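Side-chain contacts in protein ACDH-11, isoform b (PDB 4Y9J), which is a flavoprotein of the acyl-CoA dehydrogenase family that assembles as four chains and binds flavin-adenine dinucleotide: residues K154-L159 with L254-I259; G187-E192 with L288-A293; V231-A236 with A306-M311. All blocks are in the same frame, centred on the assembly; numbering follows the deposited sequence. Where two conformers were deposited one is given.

Contact 1 (K154-L159 with L254-I259); sequences KTLTSL and LFLLKI
Leu254 and Leu256, two residues apart on strand 252-258, meet the last turn of helix 143-158 and the residue just after it through the methyl groups of Thr155, Leu156 and Leu159. The contact between the two segments is wholly apolar. Leu254 CD2 is shared, lying 4.2 Å from Thr155 CG2 and equally far from Leu159 CD1. The threonine meets it tip to tip, whereas Leu159 comes across it at a slant. Leu254 can extend this methyl toward the helix because CG stands anti to the backbone N (chi1 -177°). Two residues along the strand, Leu256 CD2 meets Leu156 CD1 at 4.2 Å, a second methyl-to-methyl touch. These are easy van der Waals distances over a modest buried surface, and the gaps between backbones are wide, 9.2 Å between Leu156 CA and Leu256 CA.

The polar groups work within the helix. Thr155 splits its two branches: OG1 turns back to the carbonyl of Gly151 in the preceding turn, leaving CG2 to face the strand. Leu159 N is bonded to Thr155 O at 3.1 Å, which ties down the residue where the chain leaves the helix.

Helix 304-338 covers the contact further, Ile308 touching Leu254 and Met311 touching Thr155. Here the helical N-terminal part packs against the middle beta domain, as in the acyl-CoA dehydrogenase fold.

Contact 2 (G187-E192 with L288-A293); sequences GQWMTE and LLLDGA. With FAD (flavin-adenine dinucleotide), chain E.
A CH-pi contact between Leu288 and Trp189 joins strand 285-298 to strand 186-189 inside the middle beta domain, with the flavin held by the residues around the tryptophan. Leu288 CD1 lies over one face of the indole, 3.4 Å from the centroid of the six-membered ring of Trp189 and 12° from its normal. The two side chains cross at about a right angle. Leu290 adds a lighter touch, its CD1 4.2 Å from Trp189 CZ3. Ile269 packs against all three residues, so the ring lies in a largely aliphatic surround.

While the indole packs against Leu288 and Leu290, the backbone on either side of it in sequence reads the flavin. FAD N3 donates to Gln188 O (2.8 Å, 165°). FAD O2 is gripped twice, by Met190 N and Thr191 N, each at 2.9 Å. Thr191 OG1, placed beside its own backbone N (chi1 -58°), donates to FAD N1 at 2.8 Å. Gln188, Met190 and Thr191 thus fix the pyrimidine edge of the isoalloxazine, and the two N-H groups at O2 would probably draw electron density toward that end. Such recognition by the end of a beta-domain strand characterises the flavin site of acyl-CoA dehydrogenases.

Contact 3 (V231-A236 with A306-M311); sequences VALTLA and AGISNM. With UCC (S-{(3S,5R,9R)-1-[(2R,3S,4R,5R)-5-(6-amino-9H-purin-9-yl)-4-hydroxy-3-(phosphonooxy)tetrahydrofuran-2-yl]-3,5,9-trihydroxy-8,8-dimethyl-3,5-dioxido-10,14-dioxo-2,4,6-trioxa-11,15-diaza-3lambda~5~,5lambda~5~-diphosphaheptadecan-17-yl} undecanethioate), chain F.
Ala306 O is gripped twice by one residue: Ser309 OG donates to it at 2.6 Å and Ser309 N at 3.1 Å. The hydroxyl arrives in the carbonyl plane, with a C=O...donor angle of 149°, and its chi1 of 62° swings it back over the preceding turn. Helix 304-338 is kinked just after this, where the N atoms of Asn310 and Met311 lack bonds to the turn before; Met311 N makes a weak bond to Ile308 O instead. On this outer side the helix meets the bound UCC: Ser309 CB is 3.6 Å from UCC C2, in its adenine, and Ala306 CA lies 3.8 Å from UCC O4'.

The inner side of the helix rests on strand 231-238 through Leu233. Its CD1 touches two helix residues, 3.7 Å from Met311 CE and 3.9 Å from Ile308 CD1. Ile308 and Leu233 run alongside in opposite senses, and Ile308 CD1 reaches Leu233 CB at 4.0 Å as well. Met311 comes in at a slant; it folds back on itself (chi2 and chi3 both 85°), and this doubling back carries the terminal methyl to the leucine.

Leu233 packs against this kinked turn, with Leu256 of the adjacent strand and Thr155 of helix 143-158 also against it. Leu254 touches Ile308, and Gln188 of strand 186-189 touches Met311, so two helices meet here over three neighbouring strands.

How the contacts relate
Along the chain the six segments run in the order 154-159, 187-192, 231-236, 254-259, 288-293, 306-311, so the contacts interleave: each first segment precedes every second one. Contacts 1 and 3 have centres about 6 Å apart, their strands being antiparallel neighbours; contact 2 is about 14 Å from the former and 12 Å from the latter. All three draw on one mixed sheet of the middle domain. Contacts 1 and 3 set helices 143-158 and 304-338 on one face, while Trp189 of contact 2 packs with Leu257, Ile259 and Ala232 on the other face. The sheet thus links helical parts, flavin and UCC.

Contact 1 (K154-L159 with L254-I259)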
loop_
_atom_site.group_PDB
_atom_site.type_symbol
_atom_site.label_atom_id
_atom_site.label_comp_id
_atom_site.label_asym_id
_atom_site.label_seq_id
_atom_site.Cartn_x
_atom_site.Cartn_y
_atom_site.Cartn_z
ATOM N N LYS B 154 -34.691 18.677 6.978
ATOM C CA LYS B 154 -35.363 19.861 6.532
ATOM C C LYS B 154 -36.254 19.548 5.345
ATOM O O LYS B 154 -37.369 20.043 5.247
ATOM C CB LYS B 154 -34.321 20.920 6.135
ATOM C CG LYS B 154 -34.926 22.225 5.652
ATOM C CD LYS B 154 -35.631 22.937 6.767
ATOM C CE LYS B 154 -36.175 24.257 6.210
ATOM N NZ LYS B 154 -35.849 25.416 7.060
ATOM N N THR B 155 -35.716 18.776 4.395
ATOM C CA THR B 155 -36.468 18.447 3.216
ATOM C C THR B 155 -37.707 17.655 3.551
ATOM O O THR B 155 -38.835 17.976 3.129
ATOM C CB THR B 155 -35.588 17.639 2.255
ATOM O OG1 THR B 155 -34.501 18.449 1.830
ATOM C CG2 THR B 155 -36.363 17.151 1.044
ATOM N N LEU B 156 -37.548 16.603 4.337
ATOM C CA LEU B 156 -38.655 15.736 4.610
ATOM C C LEU B 156 -39.750 16.410 5.475
ATOM O O LEU B 156 -40.960 16.264 5.212
ATOM C CB LEU B 156 -38.179 14.434 5.247
ATOM C CG LEU B 156 -37.256 13.566 4.378
ATOM C CD1 LEU B 156 -36.820 12.350 5.215
ATOM C CD2 LEU B 156 -37.984 13.093 3.123
ATOM N N THR B 157 -39.337 17.234 6.419
ATOM C CA THR B 157 -40.310 17.963 7.178
ATOM C C THR B 157 -41.006 19.060 6.372
ATOM O O THR B 157 -42.171 19.283 6.574
ATOM C CB THR B 157 -39.782 18.490 8.506
ATOM O OG1 THR B 157 -38.661 19.322 8.294
ATOM C CG2 THR B 157 -39.355 17.363 9.355
ATOM N N SER B 158 -40.288 19.700 5.435
ATOM C CA SER B 158 -40.863 20.762 4.607
ATOM C C SER B 158 -41.909 20.239 3.707
ATOM O O SER B 158 -42.803 20.998 3.351
ATOM C CB SER B 158 -39.837 21.457 3.740
ATOM O OG SER B 158 -39.022 22.187 4.586
ATOM N N LEU B 159 -41.792 18.974 3.316
ATOM C CA LEU B 159 -42.777 18.361 2.418
ATOM C C LEU B 159 -43.993 17.831 3.140
ATOM O O LEU B 159 -44.895 17.208 2.535
ATOM C CB LEU B 159 -42.087 17.276 1.583
ATOM C CG LEU B 159 -41.049 17.796 0.603
ATOM C CD1 LEU B 159 -40.272 16.599 0.117
ATOM C CD2 LEU B 159 -41.684 18.483 -0.570
ATOM N N LEU B 254 -38.473 13.538 -7.011
ATOM C CA LEU B 254 -37.639 13.258 -5.842
ATOM C C LEU B 254 -38.033 11.937 -5.198
ATOM O O LEU B 254 -39.204 11.617 -5.145
ATOM C CB LEU B 254 -37.818 14.382 -4.813
ATOM C CG LEU B 254 -36.961 14.302 -3.552
ATOM C CD1 LEU B 254 -35.482 14.372 -3.865
ATOM C CD2 LEU B 254 -37.365 15.410 -2.598
ATOM N N PHE B 255 -37.032 11.224 -4.678
ATOM C CA PHE B 255 -37.191 9.908 -4.071
ATOM C C PHE B 255 -36.392 9.786 -2.817
ATOM O O PHE B 255 -35.292 10.348 -2.683
ATOM C CB PHE B 255 -36.759 8.759 -5.023
ATOM C CG PHE B 255 -37.589 8.658 -6.255
ATOM C CD1 PHE B 255 -37.330 9.478 -7.331
ATOM C CD2 PHE B 255 -38.639 7.786 -6.326
ATOM C CE1 PHE B 255 -38.113 9.425 -8.469
ATOM C CE2 PHE B 255 -39.440 7.707 -7.484
ATOM C CZ PHE B 255 -39.160 8.538 -8.554
ATOM N N LEU B 256 -36.921 8.982 -1.937
ATOM C CA LEU B 256 -36.287 8.643 -0.674
ATOM C C LEU B 256 -36.111 7.148 -0.655
ATOM O O LEU B 256 -37.091 6.441 -0.938
ATOM C CB LEU B 256 -37.159 9.041 0.544
ATOM C CG LEU B 256 -36.602 8.684 1.934
ATOM C CD1 LEU B 256 -35.354 9.457 2.298
ATOM C CD2 LEU B 256 -37.701 8.883 3.009
ATOM N N LEU B 257 -34.900 6.686 -0.325
ATOM C CA LEU B 257 -34.626 5.254 -0.202
ATOM C C LEU B 257 -33.727 4.862 0.920
ATOM O O LEU B 257 -32.925 5.690 1.413
ATOM C CB LEU B 257 -34.084 4.648 -1.489
ATOM C CG LEU B 257 -32.664 4.956 -1.945
ATOM C CD1 LEU B 257 -32.124 3.865 -2.846
ATOM C CD2 LEU B 257 -32.583 6.220 -2.674
ATOM N N LYS B 258 -33.879 3.600 1.342
ATOM C CA LYS B 258 -32.963 2.967 2.271
ATOM C C LYS B 258 -31.806 2.358 1.459
ATOM O O LYS B 258 -32.067 1.713 0.457
ATOM C CB LYS B 258 -33.610 1.860 3.096
ATOM C CG LYS B 258 -34.312 2.363 4.331
ATOM C CD LYS B 258 -34.875 1.226 5.106
ATOM C CE LYS B 258 -33.828 0.506 5.970
ATOM N NZ LYS B 258 -33.119 1.387 6.911
ATOM N N ILE B 259 -30.579 2.580 1.904
ATOM C CA ILE B 259 -29.390 2.164 1.156
ATOM C C ILE B 259 -29.252 0.639 1.294
ATOM O O ILE B 259 -28.884 -0.068 0.333
ATOM C CB ILE B 259 -28.168 2.943 1.627
ATOM C CG1 ILE B 259 -28.366 4.427 1.276
ATOM C CG2 ILE B 259 -26.868 2.439 0.976
ATOM C CD1 ILE B 259 -27.204 5.330 1.704
#

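Contact 2 (G187-E192 with L288-A293)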
loop_
_atom_site.group_PDB
_atom_site.type_symbol
_atom_site.label_atom_id
_atom_site.label_comp_id
_atom_site.label_asym_id
_atom_site.label_seq_id
_atom_site.Cartn_x
_atom_site.Cartn_y
_atom_site.Cartn_z
ATOM N N GLY B 187 -27.549 10.383 2.655
ATOM C CA GLY B 187 -26.834 10.907 1.481
ATOM C C GLY B 187 -27.757 11.645 0.537
ATOM O O GLY B 187 -28.939 11.816 0.835
ATOM N N GLN B 188 -27.190 12.148 -0.551
ATOM C CA GLN B 188 -27.866 13.041 -1.489
ATOM C C GLN B 188 -27.229 12.640 -2.826
ATOM O O GLN B 188 -26.043 12.893 -3.035
ATOM C CB GLN B 188 -27.515 14.506 -1.113
ATOM C CG GLN B 188 -27.902 15.642 -2.132
ATOM C CD GLN B 188 -27.267 17.005 -1.808
ATOM O OE1 GLN B 188 -26.430 17.128 -0.912
ATOM N NE2 GLN B 188 -27.608 18.036 -2.611
ATOM N N TRP B 189 -28.008 12.033 -3.722
ATOM C CA TRP B 189 -27.445 11.477 -4.993
ATOM C C TRP B 189 -28.030 12.180 -6.233
ATOM O O TRP B 189 -28.984 11.729 -6.859
ATOM C CB TRP B 189 -27.681 9.977 -5.120
ATOM C CG TRP B 189 -27.197 9.119 -3.976
ATOM C CD1 TRP B 189 -26.317 9.439 -2.992
ATOM C CD2 TRP B 189 -27.597 7.773 -3.723
ATOM N NE1 TRP B 189 -26.153 8.369 -2.127
ATOM C CE2 TRP B 189 -26.938 7.347 -2.542
ATOM C CE3 TRP B 189 -28.462 6.896 -4.363
ATOM C CZ2 TRP B 189 -27.087 6.102 -2.032
ATOM C CZ3 TRP B 189 -28.636 5.662 -3.844
ATOM C CH2 TRP B 189 -27.954 5.273 -2.679
ATOM N N MET B 190 -27.416 13.285 -6.597
ATOM C CA MET B 190 -27.812 14.098 -7.714
ATOM C C MET B 190 -26.956 13.994 -8.956
ATOM O O MET B 190 -27.478 13.895 -10.123
ATOM C CB MET B 190 -27.849 15.575 -7.293
ATOM C CG MET B 190 -29.056 15.870 -6.444
ATOM S SD MET B 190 -29.114 17.560 -5.757
ATOM C CE MET B 190 -29.203 18.557 -7.256
ATOM N N THR B 191 -25.659 14.054 -8.723
ATOM C CA THR B 191 -24.665 14.187 -9.757
ATOM C C THR B 191 -24.546 12.940 -10.589
ATOM O O THR B 191 -24.424 11.829 -10.050
ATOM C CB THR B 191 -23.338 14.625 -9.221
ATOM O OG1 THR B 191 -23.460 15.857 -8.529
ATOM C CG2 THR B 191 -22.305 14.730 -10.352
ATOM N N GLU B 192 -24.596 13.119 -11.909
ATOM C CA GLU B 192 -24.414 12.001 -12.828
ATOM C C GLU B 192 -23.296 12.324 -13.843
ATOM O O GLU B 192 -22.832 13.454 -13.892
ATOM C CB GLU B 192 -25.724 11.645 -13.484
ATOM C CG GLU B 192 -26.830 11.272 -12.454
ATOM C CD GLU B 192 -27.959 10.463 -12.986
ATOM O OE1 GLU B 192 -27.938 10.010 -14.170
ATOM O OE2 GLU B 192 -28.968 10.308 -12.220
ATOM N N LEU B 288 -22.209 4.666 -7.973
ATOM C CA LEU B 288 -23.293 3.684 -7.746
ATOM C C LEU B 288 -23.997 3.325 -9.001
ATOM O O LEU B 288 -24.521 4.203 -9.723
ATOM C CB LEU B 288 -24.312 4.177 -6.692
ATOM C CG LEU B 288 -23.739 4.603 -5.338
ATOM C CD1 LEU B 288 -24.927 5.102 -4.514
ATOM C CD2 LEU B 288 -22.953 3.550 -4.662
ATOM N N LEU B 289 -24.155 2.030 -9.221
ATOM C CA LEU B 289 -24.984 1.541 -10.270
ATOM C C LEU B 289 -26.257 1.030 -9.644
ATOM O O LEU B 289 -26.245 0.018 -8.897
ATOM C CB LEU B 289 -24.253 0.503 -11.127
ATOM C CG LEU B 289 -25.044 -0.236 -12.198
ATOM C CD1 LEU B 289 -25.664 0.694 -13.226
ATOM C CD2 LEU B 289 -24.249 -1.276 -13.003
ATOM N N LEU B 290 -27.347 1.698 -9.985
ATOM C CA LEU B 290 -28.722 1.400 -9.523
ATOM C C LEU B 290 -29.420 0.532 -10.526
ATOM O O LEU B 290 -29.621 0.905 -11.706
ATOM C CB LEU B 290 -29.537 2.661 -9.302
ATOM C CG LEU B 290 -29.385 3.457 -7.989
ATOM C CD1 LEU B 290 -28.023 3.590 -7.431
ATOM C CD2 LEU B 290 -29.989 4.830 -8.078
ATOM N N ASP B 291 -29.790 -0.658 -10.085
ATOM C CA ASP B 291 -30.531 -1.559 -10.906
ATOM C C ASP B 291 -31.630 -2.190 -10.091
ATOM O O ASP B 291 -31.452 -3.279 -9.522
ATOM C CB ASP B 291 -29.602 -2.631 -11.466
ATOM C CG ASP B 291 -30.320 -3.626 -12.345
ATOM O OD1 ASP B 291 -31.514 -3.448 -12.695
ATOM O OD2 ASP B 291 -29.673 -4.631 -12.673
ATOM N N GLY B 292 -32.782 -1.534 -10.058
ATOM C CA GLY B 292 -33.931 -2.047 -9.293
ATOM C C GLY B 292 -33.916 -1.631 -7.803
ATOM O O GLY B 292 -34.599 -2.270 -6.958
ATOM N N ALA B 293 -33.201 -0.562 -7.465
ATOM C CA ALA B 293 -33.235 0.014 -6.100
ATOM C C ALA B 293 -34.634 0.487 -5.754
ATOM O O ALA B 293 -35.216 1.274 -6.455
ATOM C CB ALA B 293 -32.272 1.168 -5.996
HETATM P PA FAD E . -19.539 20.676 -14.330
HETATM O O1A FAD E . -20.893 21.377 -14.221
HETATM O O2A FAD E . -19.323 19.719 -15.514
HETATM O O5B FAD E . -18.374 21.772 -14.559
HETATM C C5B FAD E . -18.215 22.815 -13.605
HETATM C C4B FAD E . -17.683 24.013 -14.341
HETATM O O4B FAD E . -18.683 24.325 -15.335
HETATM C C3B FAD E . -17.459 25.210 -13.473
HETATM O O3B FAD E . -16.552 26.191 -14.104
HETATM C C2B FAD E . -18.835 25.841 -13.580
HETATM O O2B FAD E . -18.813 27.232 -13.219
HETATM C C1B FAD E . -19.136 25.638 -15.084
HETATM N N9A FAD E . -20.569 25.818 -15.387
HETATM C C8A FAD E . -21.575 24.914 -15.167
HETATM N N7A FAD E . -22.773 25.468 -15.516
HETATM C C5A FAD E . -22.526 26.720 -16.011
HETATM C C6A FAD E . -23.335 27.815 -16.553
HETATM N N6A FAD E . -24.684 27.668 -16.681
HETATM N N1A FAD E . -22.676 28.941 -16.926
HETATM C C2A FAD E . -21.354 29.083 -16.780
HETATM N N3A FAD E . -20.552 28.131 -16.303
HETATM C C4A FAD E . -21.083 26.949 -15.914
HETATM N N1 FAD E . -22.735 15.096 -5.903
HETATM C C2 FAD E . -23.781 14.399 -5.364
HETATM O O2 FAD E . -24.904 14.532 -5.915
HETATM N N3 FAD E . -23.713 13.711 -4.275
HETATM C C4 FAD E . -22.628 13.508 -3.564
HETATM O O4 FAD E . -22.628 12.826 -2.564
HETATM C C4X FAD E . -21.408 14.219 -4.091
HETATM N N5 FAD E . -20.182 13.941 -3.461
HETATM C C5X FAD E . -19.105 14.648 -4.064
HETATM C C6 FAD E . -17.851 14.449 -3.412
HETATM C C7 FAD E . -16.708 15.147 -3.930
HETATM C C7M FAD E . -15.436 14.928 -3.178
HETATM C C8 FAD E . -16.863 15.945 -5.128
HETATM C C8M FAD E . -15.638 16.670 -5.709
HETATM C C9 FAD E . -18.080 16.142 -5.771
HETATM C C9A FAD E . -19.239 15.466 -5.265
HETATM N N10 FAD E . -20.436 15.613 -5.909
HETATM C C10 FAD E . -21.543 14.946 -5.331
HETATM C "C1'" FAD E . -20.555 16.324 -7.131
HETATM C "C2'" FAD E . -20.599 17.857 -7.138
HETATM O "O2'" FAD E . -21.854 18.366 -6.731
HETATM C "C3'" FAD E . -20.283 18.334 -8.553
HETATM O "O3'" FAD E . -18.946 17.959 -8.769
HETATM C "C4'" FAD E . -20.495 19.830 -8.692
HETATM O "O4'" FAD E . -21.861 20.191 -8.480
HETATM C "C5'" FAD E . -20.003 20.327 -10.057
HETATM O "O5'" FAD E . -20.737 19.622 -11.140
HETATM P P FAD E . -19.827 18.755 -12.228
HETATM O O1P FAD E . -18.865 17.943 -11.456
HETATM O O2P FAD E . -20.791 18.119 -13.198
HETATM O O3P FAD E . -19.029 19.952 -13.009
#

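Contact 3 (V231-A236 with A306-M311)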
loop_
_atom_site.group_PDB
_atom_site.type_symbol
_atom_site.label_atom_id
_atom_site.label_comp_id
_atom_site.label_asym_id
_atom_site.label_seq_id
_atom_site.Cartn_x
_atom_site.Cartn_y
_atom_site.Cartn_z
ATOM N N VAL B 231 -29.948 6.222 4.619
ATOM C CA VAL B 231 -30.914 6.608 3.590
ATOM C C VAL B 231 -30.271 7.617 2.655
ATOM O O VAL B 231 -29.207 8.172 2.925
ATOM C CB VAL B 231 -32.203 7.232 4.176
ATOM C CG1 VAL B 231 -32.977 6.229 4.999
ATOM C CG2 VAL B 231 -31.880 8.489 4.964
ATOM N N ALA B 232 -30.962 7.878 1.555
ATOM C CA ALA B 232 -30.549 8.879 0.615
ATOM C C ALA B 232 -31.742 9.461 -0.099
ATOM O O ALA B 232 -32.731 8.801 -0.313
ATOM C CB ALA B 232 -29.569 8.288 -0.391
ATOM N N LEU B 233 -31.597 10.714 -0.456
ATOM C CA LEU B 233 -32.511 11.396 -1.349
ATOM C C LEU B 233 -31.888 11.404 -2.711
ATOM O O LEU B 233 -30.684 11.687 -2.831
ATOM C CB LEU B 233 -32.740 12.797 -0.843
ATOM C CG LEU B 233 -33.567 12.870 0.492
ATOM C CD1 LEU B 233 -33.726 14.296 0.971
ATOM C CD2 LEU B 233 -34.953 12.422 0.191
ATOM N N THR B 234 -32.701 11.162 -3.741
ATOM C CA THR B 234 -32.205 11.225 -5.103
ATOM C C THR B 234 -33.283 11.632 -6.082
ATOM O O THR B 234 -34.448 11.715 -5.713
ATOM C CB THR B 234 -31.593 9.838 -5.508
ATOM O OG1 THR B 234 -30.845 9.935 -6.740
ATOM C CG2 THR B 234 -32.620 8.803 -5.578
ATOM N N LEU B 235 -32.874 11.981 -7.306
ATOM C CA LEU B 235 -33.788 12.410 -8.373
ATOM C C LEU B 235 -33.772 11.346 -9.410
ATOM O O LEU B 235 -32.709 10.765 -9.619
ATOM C CB LEU B 235 -33.236 13.660 -9.019
ATOM C CG LEU B 235 -33.168 14.845 -8.064
ATOM C CD1 LEU B 235 -32.504 16.016 -8.799
ATOM C CD2 LEU B 235 -34.549 15.277 -7.537
ATOM N N ALA B 236 -34.907 11.129 -10.059
ATOM C CA ALA B 236 -35.060 10.227 -11.182
ATOM C C ALA B 236 -36.226 10.631 -12.056
ATOM O O ALA B 236 -37.079 11.401 -11.629
ATOM C CB ALA B 236 -35.286 8.806 -10.670
ATOM N N ALA B 306 -37.287 21.372 -7.306
ATOM C CA ALA B 306 -37.873 22.242 -6.287
ATOM C C ALA B 306 -37.954 21.526 -4.918
ATOM O O ALA B 306 -37.566 22.091 -3.921
ATOM C CB ALA B 306 -39.236 22.780 -6.718
ATOM N N GLY B 307 -38.418 20.285 -4.888
ATOM C CA GLY B 307 -38.410 19.478 -3.676
ATOM C C GLY B 307 -37.068 19.357 -2.974
ATOM O O GLY B 307 -37.017 19.388 -1.742
ATOM N N ILE B 308 -35.991 19.158 -3.739
ATOM C CA ILE B 308 -34.667 18.987 -3.144
ATOM C C ILE B 308 -34.030 20.304 -2.738
ATOM O O ILE B 308 -32.913 20.308 -2.203
ATOM C CB ILE B 308 -33.782 18.104 -4.081
ATOM C CG1 ILE B 308 -32.726 17.253 -3.340
ATOM C CG2 ILE B 308 -33.018 18.871 -5.139
ATOM C CD1 ILE B 308 -33.267 16.610 -2.082
ATOM N N SER B 309 -34.678 21.431 -3.040
ATOM C CA SER B 309 -34.069 22.748 -2.753
ATOM C C SER B 309 -33.667 23.000 -1.281
ATOM O O SER B 309 -32.637 23.633 -1.041
ATOM C CB SER B 309 -34.908 23.908 -3.330
ATOM O OG SER B 309 -36.185 24.029 -2.812
ATOM N N ASN B 310 -34.387 22.437 -0.289
ATOM C CA ASN B 310 -34.004 22.661 1.121
ATOM C C ASN B 310 -32.726 21.944 1.502
ATOM O O ASN B 310 -31.897 22.443 2.247
ATOM C CB ASN B 310 -35.149 22.310 2.045
ATOM C CG ASN B 310 -36.284 23.272 1.975
ATOM O OD1 ASN B 310 -37.506 22.913 1.988
ATOM N ND2 ASN B 310 -35.932 24.515 2.027
ATOM N N MET B 311 -32.475 20.813 0.881
ATOM C CA MET B 311 -31.244 20.141 1.046
ATOM C C MET B 311 -30.118 20.944 0.469
ATOM O O MET B 311 -29.036 21.020 1.079
ATOM C CB MET B 311 -31.316 18.737 0.432
ATOM C CG MET B 311 -30.042 18.024 0.202
ATOM S SD MET B 311 -29.353 17.086 1.620
ATOM C CE MET B 311 -30.315 15.559 1.358
HETATM O OA1 UCC F . -22.221 18.039 -4.046
HETATM C CA1 UCC F . -23.043 17.327 -3.350
HETATM C CA2 UCC F . -22.802 16.619 -2.011
HETATM C CA3 UCC F . -21.622 16.999 -1.173
HETATM C CA4 UCC F . -21.986 17.069 0.348
HETATM C CA5 UCC F . -21.920 18.528 0.821
HETATM C CA6 UCC F . -21.265 18.640 2.154
HETATM C CA7 UCC F . -21.197 20.083 2.628
HETATM C CA8 UCC F . -20.695 19.806 3.989
HETATM C CA9 UCC F . -19.607 20.557 4.537
HETATM C C10 UCC F . -18.397 19.771 4.775
HETATM C C11 UCC F . -17.408 20.449 3.838
HETATM S S UCC F . -24.615 16.955 -3.787
HETATM C CP1 UCC F . -24.963 17.703 -5.424
HETATM C CP2 UCC F . -24.885 19.198 -5.473
HETATM N NP1 UCC F . -25.449 19.753 -6.721
HETATM C CP3 UCC F . -25.701 21.063 -6.750
HETATM O OP1 UCC F . -25.384 21.851 -5.859
HETATM C CP4 UCC F . -26.490 21.577 -7.936
HETATM C CP5 UCC F . -25.743 22.762 -8.565
HETATM N NP2 UCC F . -26.687 23.271 -9.551
HETATM C CP6 UCC F . -27.683 24.113 -9.277
HETATM O OP2 UCC F . -27.843 24.636 -8.183
HETATM C CP8 UCC F . -28.544 24.479 -10.469
HETATM O OP3 UCC F . -28.767 25.922 -10.458
HETATM C CPB UCC F . -29.954 23.937 -10.474
HETATM C CP7 UCC F . -30.777 23.977 -9.178
HETATM C CP9 UCC F . -29.658 22.381 -10.324
HETATM C CPA UCC F . -30.580 23.801 -11.880
HETATM O O7 UCC F . -31.901 23.214 -11.768
HETATM P P2 UCC F . -32.983 23.425 -12.955
HETATM O O21 UCC F . -34.261 22.665 -12.636
HETATM O O22 UCC F . -32.205 23.291 -14.272
HETATM O O6 UCC F . -33.216 25.029 -12.812
HETATM P P1 UCC F . -34.552 25.815 -12.444
HETATM O O11 UCC F . -35.678 25.567 -13.437
HETATM O O12 UCC F . -34.054 27.213 -12.231
HETATM O "O5'" UCC F . -34.902 25.110 -10.973
HETATM C "C5'" UCC F . -36.144 24.386 -10.793
HETATM C "C4'" UCC F . -36.929 24.899 -9.570
HETATM C "C3'" UCC F . -37.298 26.372 -9.721
HETATM O "O3'" UCC F . -38.512 26.510 -9.028
HETATM P P3 UCC F . -39.860 26.897 -9.754
HETATM O O33 UCC F . -40.863 26.809 -8.625
HETATM O O32 UCC F . -40.114 25.758 -10.713
HETATM O O31 UCC F . -39.575 28.296 -10.357
HETATM C "C2'" UCC F . -36.217 27.155 -8.988
HETATM O "O2'" UCC F . -36.655 28.359 -8.361
HETATM O "O4'" UCC F . -36.104 24.810 -8.389
HETATM C "C1'" UCC F . -35.916 26.128 -7.888
HETATM N N9 UCC F . -34.598 26.247 -7.248
HETATM C C4 UCC F . -34.458 26.692 -6.004
HETATM N N3 UCC F . -35.300 27.056 -5.007
HETATM C C8 UCC F . -33.395 26.008 -7.821
HETATM N N7 UCC F . -32.432 26.256 -6.914
HETATM C C5 UCC F . -33.016 26.671 -5.767
HETATM C C6 UCC F . -32.569 27.045 -4.399
HETATM N N6 UCC F . -31.241 27.045 -4.115
HETATM N N1 UCC F . -33.520 27.450 -3.498
HETATM C C2 UCC F . -34.833 27.449 -3.809
#